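Local coordinates for protein putative alpha/beta hydrolase (Desulfitobacterium hafniense, PDB 4RPC) that is of unknown specific function but, as a putative member of the alpha/beta hydrolase family, probably cleaves its substrate by hydrolysis, at residues A[140-145]-A[175-180]; A[192-197]-A[224-229]. One frame throughout, in Å; residues are numbered along the deposited sequence.

How the contacts relate
After five strands of the central sheet, the chain leaves strand 112-119 for a run of helices before it returns in strand 204-210. Contact 1 closes a loop inside that excursion: the end of helix 130-145 meets the start of helix 179-191, with 29 residues between the two segments. Contact 2 opens only after helix 179-191, so the two loops follow in series and neither nest nor cross. It ties the link leading into strand 204-210 to the end of helix 220-226. The contacts lie on opposite sides of the chain's centre, about 31 Å apart centre to centre, one within the helical insertion and the other beside the sheet.

Contact 1. Residues A[140-145]-A[175-180]; sequences AFLNLL and EHITRE
L142 sets its two methyl groups against two different partners, the branch of I177 and the aliphatic base of R179. CD1 of L142 comes within 3.7 Å of R179 CB and 4.0 Å of R179 CG, the side chains meeting at about a right angle. On the other branch, L142 CD2 approaches I177 CG2 at 3.9 Å, again with the two side chains crossed. I177 offers this methyl because its longer arm, CG1, stands anti to the backbone N (chi1 -170°) and leads away from helix 130-145. The I177 side chain also touches H59. L182 of helix 179-191 also touches both L142 and I177, extending the apolar surface beyond the segments.

Such packing joins the last turns of helix 130-145 to the beginning of helix 179-191, two helices inserted between strands 112-119 and 204-210 of the sheet. This is where many alpha/beta hydrolases carry a cap, and the placement is consistent with one here. T178 occupies the N-cap position of the second helix, its OG1 receiving a weak hydrogen bond from A181 N.

Around L145 and the exposed E175 the fit is looser. L145 also points at the opposite segment, but its closest approach is 4.5 Å, from L145 CD2 to E175 CA. E175 turns its carboxylate away, with CG lying over the ring of H176. R179, its chain extended from CG to NE, carries its guanidinium to an earlier part of helix 130-145, where NE forms a salt bridge with D139 and NH2 a hydrogen bond with N135.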
loop_
_atom_site.group_PDB
_atom_site.type_symbol
_atom_site.label_atom_id
_atom_site.label_comp_id
_atom_site.label_asym_id
_atom_site.label_seq_id
_atom_site.Cartn_x
_atom_site.Cartn_y
_atom_site.Cartn_z
ATOM N N ALA A 140 2.667 -16.207 8.431
ATOM C CA ALA A 140 1.353 -16.418 7.844
ATOM C C ALA A 140 1.485 -16.213 6.337
ATOM O O ALA A 140 1.051 -17.070 5.551
ATOM C CB ALA A 140 0.327 -15.442 8.426
ATOM N N PHE A 141 2.122 -15.109 5.940
ATOM C CA PHE A 141 2.194 -14.774 4.508
ATOM C C PHE A 141 2.987 -15.797 3.693
ATOM O O PHE A 141 2.597 -16.151 2.595
ATOM C CB PHE A 141 2.759 -13.391 4.315
ATOM C CG PHE A 141 1.731 -12.299 4.317
ATOM C CD1 PHE A 141 0.418 -12.526 4.718
ATOM C CD2 PHE A 141 2.085 -11.031 3.920
ATOM C CE1 PHE A 141 -0.543 -11.514 4.687
ATOM C CE2 PHE A 141 1.142 -10.013 3.879
ATOM C CZ PHE A 141 -0.184 -10.255 4.277
ATOM N N LEU A 142 4.090 -16.297 4.247
ATOM C CA LEU A 142 4.870 -17.301 3.544
ATOM C C LEU A 142 4.074 -18.619 3.454
ATOM O O LEU A 142 4.079 -19.315 2.424
ATOM C CB LEU A 142 6.236 -17.532 4.238
ATOM C CG LEU A 142 7.136 -16.338 4.030
ATOM C CD1 LEU A 142 8.285 -16.387 4.976
ATOM C CD2 LEU A 142 7.616 -16.210 2.568
ATOM N N ASN A 143 3.398 -18.960 4.542
ATOM C CA ASN A 143 2.498 -20.101 4.538
ATOM C C ASN A 143 1.468 -20.066 3.411
ATOM O O ASN A 143 1.081 -21.106 2.906
ATOM C CB ASN A 143 1.802 -20.277 5.879
ATOM C CG ASN A 143 2.603 -21.115 6.834
ATOM O OD1 ASN A 143 3.270 -22.036 6.443
ATOM N ND2 ASN A 143 2.556 -20.778 8.094
ATOM N N LEU A 144 1.046 -18.887 2.993
ATOM C CA LEU A 144 0.096 -18.797 1.886
ATOM C C LEU A 144 0.661 -19.438 0.631
ATOM O O LEU A 144 -0.081 -19.983 -0.164
ATOM C CB LEU A 144 -0.277 -17.354 1.586
ATOM C CG LEU A 144 -1.012 -16.628 2.703
ATOM C CD1 LEU A 144 -1.207 -15.154 2.345
ATOM C CD2 LEU A 144 -2.355 -17.285 2.943
ATOM N N LEU A 145 1.983 -19.379 0.482
ATOM C CA LEU A 145 2.679 -19.937 -0.682
ATOM C C LEU A 145 2.653 -21.433 -0.664
ATOM O O LEU A 145 2.822 -22.048 -1.678
ATOM C CB LEU A 145 4.160 -19.445 -0.757
ATOM C CG LEU A 145 4.343 -17.923 -0.914
ATOM C CD1 LEU A 145 5.773 -17.492 -0.578
ATOM C CD2 LEU A 145 3.923 -17.407 -2.305
ATOM N N GLU A 175 6.798 -14.391 -5.181
ATOM C CA GLU A 175 7.147 -15.796 -5.074
ATOM C C GLU A 175 8.606 -16.016 -4.634
ATOM O O GLU A 175 8.919 -17.068 -4.135
ATOM C CB GLU A 175 6.776 -16.542 -6.361
ATOM C CG GLU A 175 7.634 -16.199 -7.534
ATOM C CD GLU A 175 7.252 -17.000 -8.780
ATOM O OE1 GLU A 175 6.132 -17.572 -8.862
ATOM O OE2 GLU A 175 8.100 -17.048 -9.691
ATOM N N HIS A 176 9.466 -15.013 -4.768
ATOM C CA HIS A 176 10.875 -15.128 -4.343
ATOM C C HIS A 176 11.245 -14.268 -3.154
ATOM O O HIS A 176 12.424 -13.980 -2.924
ATOM C CB HIS A 176 11.806 -14.803 -5.497
ATOM C CG HIS A 176 11.681 -15.751 -6.637
ATOM N ND1 HIS A 176 11.762 -17.121 -6.472
ATOM C CD2 HIS A 176 11.480 -15.535 -7.957
ATOM C CE1 HIS A 176 11.608 -17.707 -7.645
ATOM N NE2 HIS A 176 11.439 -16.763 -8.560
ATOM N N ILE A 177 10.231 -13.849 -2.401
ATOM C CA ILE A 177 10.490 -13.036 -1.248
ATOM C C ILE A 177 11.253 -13.912 -0.199
ATOM O O ILE A 177 11.089 -15.140 -0.139
ATOM C CB ILE A 177 9.224 -12.414 -0.684
ATOM C CG1 ILE A 177 9.542 -11.352 0.378
ATOM C CG2 ILE A 177 8.341 -13.454 -0.064
ATOM C CD1 ILE A 177 10.135 -10.078 -0.191
ATOM N N THR A 178 12.173 -13.276 0.505
ATOM C CA THR A 178 12.815 -13.912 1.633
ATOM C C THR A 178 12.181 -13.485 2.900
ATOM O O THR A 178 11.652 -12.387 3.013
ATOM C CB THR A 178 14.305 -13.574 1.695
ATOM O OG1 THR A 178 14.493 -12.167 1.923
ATOM C CG2 THR A 178 14.941 -14.016 0.441
ATOM N N ARG A 179 12.239 -14.351 3.887
ATOM C CA ARG A 179 11.636 -14.037 5.152
ATOM C C ARG A 179 12.245 -12.768 5.776
ATOM O O ARG A 179 11.483 -11.873 6.256
ATOM C CB ARG A 179 11.637 -15.225 6.118
ATOM C CG ARG A 179 10.985 -14.848 7.453
ATOM C CD ARG A 179 10.778 -16.038 8.357
ATOM N NE ARG A 179 9.883 -15.754 9.484
ATOM C CZ ARG A 179 10.212 -15.065 10.570
ATOM N NH1 ARG A 179 11.397 -14.485 10.691
ATOM N NH2 ARG A 179 9.303 -14.878 11.511
ATOM N N GLU A 180 13.565 -12.608 5.675
ATOM C CA GLU A 180 14.151 -11.405 6.287
ATOM C C GLU A 180 13.579 -10.169 5.657
ATOM O O GLU A 180 13.313 -9.228 6.337
ATOM C CB GLU A 180 15.671 -11.315 6.152
ATOM C CG GLU A 180 16.537 -11.835 7.306
ATOM C CD GLU A 180 16.139 -11.468 8.732
ATOM O OE1 GLU A 180 16.538 -10.377 9.214
ATOM O OE2 GLU A 180 15.478 -12.321 9.385
#

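Contact 2. Residues A[192-197]-A[224-229]; sequences YDLKAK and AEISRH
A small, partly buried apolar contact between L194 and I226 joins the link after helix 179-191 to the end of helix 220-226, with charged side chains at its outer edge. The two hydrophobic side chains reach toward each other tip to tip. I226 CD1 faces the fork of the leucine, 3.4 Å from L194 CG and 3.5 Å from L194 CD2, and L194 CD1 lies only slightly farther from the same methyl, at 3.7 Å. The first two separations are tighter than ordinary van der Waals contact, so the fit is snug. I226 brings a single methyl to this point because its CG1-CD1 arm is fully extended (chi2 -179°).

L194 is enclosed further by V103 and I107 of helix 97-108 and by L222 and L223 of helix 220-226, while I226 also packs on V201. Helix 220-226 is the connection between the parallel, neighbouring strands 204-210 and 232-236, a beta-alpha-beta crossover in the alpha/beta hydrolase sheet. The contact thus lies where the chain coming from the helical insertion reaches the end of the crossover helix, before it enters the first of those strands.

On the exposed side, K195 NZ and E225 OE2 stand 4.4 Å apart. Their opposite charges probably attract, but the distance is beyond a salt bridge. Past I226 the chain leaves the helix through an ST turn, in which S227 OG accepts from H229 N at 3.2 Å with an N-H...O angle of 156°. The same hydroxyl is hydrogen-bonded to A203 O, and backbone hydrogen bonds of V201 with I226 and R228 fasten the helix end to the link ahead of strand 204-210.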
loop_
_atom_site.group_PDB
_atom_site.type_symbol
_atom_site.label_atom_id
_atom_site.label_comp_id
_atom_site.label_asym_id
_atom_site.label_seq_id
_atom_site.Cartn_x
_atom_site.Cartn_y
_atom_site.Cartn_z
ATOM N N TYR A 192 5.254 2.151 12.383
ATOM C CA TYR A 192 4.821 3.507 11.964
ATOM C C TYR A 192 3.724 4.047 12.869
ATOM O O TYR A 192 2.681 3.438 13.067
ATOM C CB TYR A 192 4.353 3.488 10.528
ATOM C CG TYR A 192 4.157 4.857 9.881
ATOM C CD1 TYR A 192 5.201 5.758 9.787
ATOM C CD2 TYR A 192 2.963 5.215 9.335
ATOM C CE1 TYR A 192 5.018 6.990 9.175
ATOM C CE2 TYR A 192 2.764 6.447 8.748
ATOM C CZ TYR A 192 3.791 7.337 8.636
ATOM O OH TYR A 192 3.597 8.599 8.026
ATOM N N ASP A 193 3.947 5.203 13.427
ATOM C CA ASP A 193 2.943 5.810 14.279
ATOM C C ASP A 193 2.524 7.176 13.725
ATOM O O ASP A 193 3.211 8.180 13.903
ATOM C CB ASP A 193 3.527 5.876 15.681
ATOM C CG ASP A 193 2.562 6.410 16.725
ATOM O OD1 ASP A 193 1.391 6.693 16.443
ATOM O OD2 ASP A 193 3.039 6.599 17.849
ATOM N N LEU A 194 1.400 7.198 13.027
ATOM C CA LEU A 194 0.939 8.407 12.332
ATOM C C LEU A 194 0.364 9.470 13.287
ATOM O O LEU A 194 0.611 10.630 13.112
ATOM C CB LEU A 194 -0.129 8.036 11.314
ATOM C CG LEU A 194 -0.793 9.159 10.541
ATOM C CD1 LEU A 194 0.288 9.952 9.860
ATOM C CD2 LEU A 194 -1.797 8.587 9.562
ATOM N N LYS A 195 -0.376 9.053 14.305
ATOM C CA LYS A 195 -0.958 9.989 15.260
ATOM C C LYS A 195 0.106 10.869 15.881
ATOM O O LYS A 195 -0.115 12.073 16.027
ATOM C CB LYS A 195 -1.720 9.240 16.373
ATOM C CG LYS A 195 -2.349 10.150 17.420
ATOM C CD LYS A 195 -3.788 9.743 17.747
ATOM C CE LYS A 195 -4.297 10.436 19.006
ATOM N NZ LYS A 195 -4.116 11.924 18.941
ATOM N N ALA A 196 1.254 10.257 16.204
ATOM C CA ALA A 196 2.332 10.926 16.923
ATOM C C ALA A 196 2.952 12.062 16.148
ATOM O O ALA A 196 3.614 12.906 16.733
ATOM C CB ALA A 196 3.421 9.941 17.304
ATOM N N LYS A 197 2.771 12.066 14.834
ATOM C CA LYS A 197 3.349 13.100 14.004
ATOM C C LYS A 197 2.616 14.437 14.077
ATOM O O LYS A 197 3.185 15.438 13.745
ATOM C CB LYS A 197 3.401 12.634 12.572
ATOM C CG LYS A 197 4.343 11.462 12.474
ATOM C CD LYS A 197 4.585 11.085 11.061
ATOM C CE LYS A 197 5.471 9.860 11.036
ATOM N NZ LYS A 197 6.872 10.305 11.013
ATOM N N ALA A 224 -9.070 11.693 8.839
ATOM C CA ALA A 224 -9.925 12.843 8.729
ATOM C C ALA A 224 -9.382 14.085 9.463
ATOM O O ALA A 224 -9.547 15.181 8.962
ATOM C CB ALA A 224 -11.307 12.506 9.252
ATOM N N GLU A 225 -8.756 13.923 10.621
ATOM C CA GLU A 225 -8.142 15.059 11.291
ATOM C C GLU A 225 -6.811 15.459 10.655
ATOM O O GLU A 225 -6.357 16.580 10.808
ATOM C CB GLU A 225 -7.965 14.797 12.777
ATOM C CG GLU A 225 -6.829 13.860 13.156
ATOM C CD GLU A 225 -6.831 13.505 14.641
ATOM O OE1 GLU A 225 -7.597 14.148 15.381
ATOM O OE2 GLU A 225 -6.076 12.590 15.073
ATOM N N ILE A 226 -6.202 14.564 9.907
ATOM C CA ILE A 226 -4.986 14.882 9.183
ATOM C C ILE A 226 -5.251 15.703 7.900
ATOM O O ILE A 226 -4.500 16.640 7.600
ATOM C CB ILE A 226 -4.200 13.574 8.908
ATOM C CG1 ILE A 226 -3.610 13.134 10.225
ATOM C CG2 ILE A 226 -3.059 13.743 7.896
ATOM C CD1 ILE A 226 -2.817 11.892 10.092
ATOM N N SER A 227 -6.277 15.342 7.134
ATOM C CA SER A 227 -6.506 16.026 5.868
ATOM C C SER A 227 -7.072 17.420 6.183
ATOM O O SER A 227 -7.841 17.554 7.074
ATOM C CB SER A 227 -7.434 15.255 4.919
ATOM O OG SER A 227 -7.409 15.862 3.600
ATOM N N ARG A 228 -6.612 18.440 5.470
ATOM C CA ARG A 228 -7.286 19.741 5.460
ATOM C C ARG A 228 -8.595 19.715 4.631
ATOM O O ARG A 228 -9.191 20.757 4.437
ATOM C CB ARG A 228 -6.386 20.826 4.845
ATOM C CG ARG A 228 -4.966 20.915 5.378
ATOM C CD ARG A 228 -4.377 22.313 5.167
ATOM N NE ARG A 228 -3.421 22.676 6.237
ATOM C CZ ARG A 228 -2.095 22.488 6.203
ATOM N NH1 ARG A 228 -1.490 21.942 5.154
ATOM N NH2 ARG A 228 -1.360 22.846 7.240
ATOM N N HIS A 229 -8.989 18.568 4.076
ATOM C CA HIS A 229 -10.213 18.437 3.291
ATOM C C HIS A 229 -10.991 17.215 3.728
ATOM O O HIS A 229 -10.407 16.275 4.292
ATOM C CB HIS A 229 -9.868 18.340 1.790
ATOM C CG HIS A 229 -8.955 19.431 1.313
ATOM N ND1 HIS A 229 -7.698 19.190 0.803
ATOM C CD2 HIS A 229 -9.106 20.772 1.304
ATOM C CE1 HIS A 229 -7.116 20.339 0.493
ATOM N NE2 HIS A 229 -7.951 21.311 0.780
#